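Local coordinates for probable cobalt-precorrin-6B C(15)-methyltransferase (decarboxylating) (Methanothermobacter thermautotrophicus, PDB 1L3I), which is a methyltransferase that probably methylates C-15 of cobalt-precorrin-6B using S-adenosyl-L-methionine, with decarboxylation at C-12, on the anaerobic route to cobalamin, at the interface of chains A and B. Sequence-based numbering; all coordinates share one arbitrary frame. Chains: chain A/B, Precorrin-6y methyltransferase/putative decarboxylase.

The interface of chains A and B. Residues chain A 24, 156-159; chain B 20, 160-163.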
ATOM      1  N   LEU A  24     -10.603 -12.492  -3.610  1.00 22.58           N
ATOM      2  CA  LEU A  24      -9.389 -13.056  -4.192  1.00 23.10           C
ATOM      3  C   LEU A  24      -9.214 -14.513  -3.784  1.00 26.72           C
ATOM      4  O   LEU A  24      -8.782 -15.333  -4.597  1.00 29.39           O
ATOM      5  CB  LEU A  24      -8.156 -12.213  -3.830  1.00 24.40           C
ATOM      6  CG  LEU A  24      -6.816 -12.596  -4.464  1.00 21.16           C
ATOM      7  CD1 LEU A  24      -6.919 -12.731  -5.971  1.00 22.30           C
ATOM      8  CD2 LEU A  24      -5.789 -11.568  -4.104  1.00 23.39           C
ATOM      9  N   ILE A 156       2.887 -15.904  -3.322  1.00 25.93           N
ATOM     10  CA  ILE A 156       2.423 -15.002  -2.261  1.00 23.78           C
ATOM     11  C   ILE A 156       1.936 -13.686  -2.849  1.00 24.28           C
ATOM     12  O   ILE A 156       2.599 -13.113  -3.711  1.00 30.06           O
ATOM     13  CB  ILE A 156       3.526 -14.713  -1.162  1.00 20.30           C
ATOM     14  CG1 ILE A 156       2.958 -13.786  -0.073  1.00 21.38           C
ATOM     15  CG2 ILE A 156       4.767 -14.092  -1.794  1.00 23.09           C
ATOM     16  CD1 ILE A 156       3.807 -13.622   1.142  1.00 15.71           C
ATOM     17  N   THR A 157       0.760 -13.239  -2.433  1.00 21.03           N
ATOM     18  CA  THR A 157       0.213 -11.962  -2.869  1.00 21.78           C
ATOM     19  C   THR A 157      -0.173 -11.167  -1.639  1.00 21.84           C
ATOM     20  O   THR A 157      -0.861 -11.682  -0.760  1.00 23.20           O
ATOM     21  CB  THR A 157      -1.017 -12.138  -3.728  1.00 22.91           C
ATOM     22  OG1 THR A 157      -0.649 -12.824  -4.916  1.00 27.79           O
ATOM     23  CG2 THR A 157      -1.628 -10.808  -4.090  1.00 21.20           C
ATOM     24  N   GLU A 158       0.297  -9.927  -1.550  1.00 23.12           N
ATOM     25  CA  GLU A 158      -0.023  -9.075  -0.418  1.00 22.82           C
ATOM     26  C   GLU A 158      -0.950  -7.953  -0.858  1.00 23.12           C
ATOM     27  O   GLU A 158      -0.612  -7.181  -1.758  1.00 22.20           O
ATOM     28  CB  GLU A 158       1.235  -8.476   0.169  1.00 22.91           C
ATOM     29  CG  GLU A 158       0.949  -7.723   1.441  1.00 32.79           C
ATOM     30  CD  GLU A 158       1.745  -8.224   2.615  1.00 41.73           C
ATOM     31  OE1 GLU A 158       2.466  -9.243   2.491  1.00 48.47           O
ATOM     32  OE2 GLU A 158       1.653  -7.573   3.673  1.00 45.96           O
ATOM     33  N   LEU A 159      -2.106  -7.867  -0.214  1.00 20.29           N
ATOM     34  CA  LEU A 159      -3.060  -6.823  -0.545  1.00 21.93           C
ATOM     35  C   LEU A 159      -3.134  -5.706   0.471  1.00 25.87           C
ATOM     36  O   LEU A 159      -3.289  -5.958   1.670  1.00 27.83           O
ATOM     37  CB  LEU A 159      -4.475  -7.384  -0.686  1.00 24.68           C
ATOM     38  CG  LEU A 159      -4.869  -8.354  -1.790  1.00 31.98           C
ATOM     39  CD1 LEU A 159      -6.396  -8.400  -1.853  1.00 30.56           C
ATOM     40  CD2 LEU A 159      -4.310  -7.889  -3.124  1.00 30.23           C
TER
ATOM     41  N   GLU B  20      -5.914  -9.551  -9.764  1.00 25.55           N
ATOM     42  CA  GLU B  20      -6.542  -9.257  -8.482  1.00 24.77           C
ATOM     43  C   GLU B  20      -7.571  -8.130  -8.630  1.00 26.89           C
ATOM     44  O   GLU B  20      -8.579  -8.127  -7.929  1.00 25.45           O
ATOM     45  CB  GLU B  20      -5.469  -8.904  -7.428  1.00 26.41           C
ATOM     46  CG  GLU B  20      -4.406  -9.972  -7.180  1.00 23.81           C
ATOM     47  CD  GLU B  20      -3.259  -9.982  -8.194  1.00 26.16           C
ATOM     48  OE1 GLU B  20      -3.191  -9.093  -9.072  1.00 27.95           O
ATOM     49  OE2 GLU B  20      -2.393 -10.862  -8.098  1.00 26.11           O
ATOM     50  N   ASN B 160      -3.496  -1.790  -3.575  1.00 22.41           N
ATOM     51  CA  ASN B 160      -2.050  -1.785  -3.752  1.00 23.77           C
ATOM     52  C   ASN B 160      -1.666  -3.251  -3.605  1.00 24.31           C
ATOM     53  O   ASN B 160      -1.813  -3.828  -2.519  1.00 26.22           O
ATOM     54  CB  ASN B 160      -1.356  -0.926  -2.711  1.00 21.59           C
ATOM     55  CG  ASN B 160      -1.182   0.504  -3.167  1.00 26.12           C
ATOM     56  OD1 ASN B 160      -0.253   0.823  -3.899  1.00 27.68           O
ATOM     57  ND2 ASN B 160      -2.076   1.372  -2.741  1.00 22.06           N
ATOM     58  N   ILE B 161      -1.277  -3.869  -4.721  1.00 25.26           N
ATOM     59  CA  ILE B 161      -0.929  -5.278  -4.764  1.00 23.16           C
ATOM     60  C   ILE B 161       0.558  -5.526  -4.917  1.00 25.35           C
ATOM     61  O   ILE B 161       1.257  -4.836  -5.677  1.00 23.74           O
ATOM     62  CB  ILE B 161      -1.657  -5.974  -5.935  1.00 24.69           C
ATOM     63  CG1 ILE B 161      -3.157  -5.708  -5.833  1.00 27.52           C
ATOM     64  CG2 ILE B 161      -1.376  -7.481  -5.933  1.00 21.09           C
ATOM     65  CD1 ILE B 161      -3.829  -5.642  -7.182  1.00 29.88           C
ATOM     66  N   ALA B 162       1.036  -6.522  -4.181  1.00 23.31           N
ATOM     67  CA  ALA B 162       2.428  -6.915  -4.243  1.00 25.41           C
ATOM     68  C   ALA B 162       2.419  -8.437  -4.387  1.00 25.99           C
ATOM     69  O   ALA B 162       1.643  -9.133  -3.733  1.00 22.41           O
ATOM     70  CB  ALA B 162       3.156  -6.486  -2.977  1.00 25.70           C
ATOM     71  N   ARG B 163       3.215  -8.925  -5.327  1.00 27.91           N
ATOM     72  CA  ARG B 163       3.346 -10.351  -5.587  1.00 30.07           C
ATOM     73  C   ARG B 163       4.804 -10.799  -5.414  1.00 28.94           C
ATOM     74  O   ARG B 163       5.750 -10.048  -5.716  1.00 24.49           O
ATOM     75  CB  ARG B 163       2.856 -10.683  -6.999  1.00 24.71           C
ATOM     76  CG  ARG B 163       1.397 -10.352  -7.222  1.00 33.23           C
ATOM     77  CD  ARG B 163       0.935 -10.857  -8.549  1.00 41.74           C
ATOM     78  NE  ARG B 163       1.804 -10.377  -9.623  1.00 59.64           N
ATOM     79  CZ  ARG B 163       1.848 -10.890 -10.857  1.00 67.79           C
ATOM     80  NH1 ARG B 163       1.076 -11.927 -11.178  1.00 72.43           N
ATOM     81  NH2 ARG B 163       2.567 -10.283 -11.803  1.00 66.98           N
TER
HETATM   82  O   HOH W   1       0.770  -4.784  -0.990  1.00 24.70           O
HETATM   83  O   HOH W   2      -2.646 -13.230  -6.486  1.00 26.47           O
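Strand 155-167 of chain A and strand 154-165 of chain B run antiparallel across the subunit boundary, making an intermolecular beta-sheet, with A:Glu158 paired to B:Ala162. The backbone N of A:Glu158 gives a hydrogen bond to the carbonyl O of B:Ala162 at 2.7 Å, and B:Ala162 N returns one to A:Glu158 O at 3.0 Å. Water 1 bridges the seam: it sits 2.9 Å from A:Glu158 O and also touches the backbone O of B:Asn160, linking two carbonyls that cannot bond each other.

The side chains of A:Thr157, A:Leu159 and B:Ile161 share one face of this sheet. A:Leu159 and B:Ile161 lie alongside each other, pointing the same way, with A:Leu159 CD2 3.7 Å from B:Ile161 CG1. A:Thr157 flanks the other branch of the isoleucine, its methyl CG2 3.8 Å from B:Ile161 CG2. The threonine has OG1 beside its own backbone N (chi1 -64°) and CG2 anti to it, which turns the methyl to the isoleucine and the hydroxyl to water 2: OG1 holds that water at 2.6 Å, and the water reaches carboxylate OE2 of B:Glu20, 2.9 Å away. B:Glu20 reaches from helix 19-29 of chain B to meet the threonine tip to tip, its chain bent at chi2 (82°). Nearer its backbone, the aliphatic CG rests against both methyls of A:Leu24, from the matching helix of chain A, 3.7 Å from CD2. A valine in place of A:Thr157 would probably leave water 2 without its hydroxyl partner, breaking the bridge to the B:Glu20 carboxylate.

Backbone pairing, apolar packing and water bridges thus join sheet and helices across the boundary; repeated by two-fold symmetry, the patch helps hold together two subunits of the homotetramer.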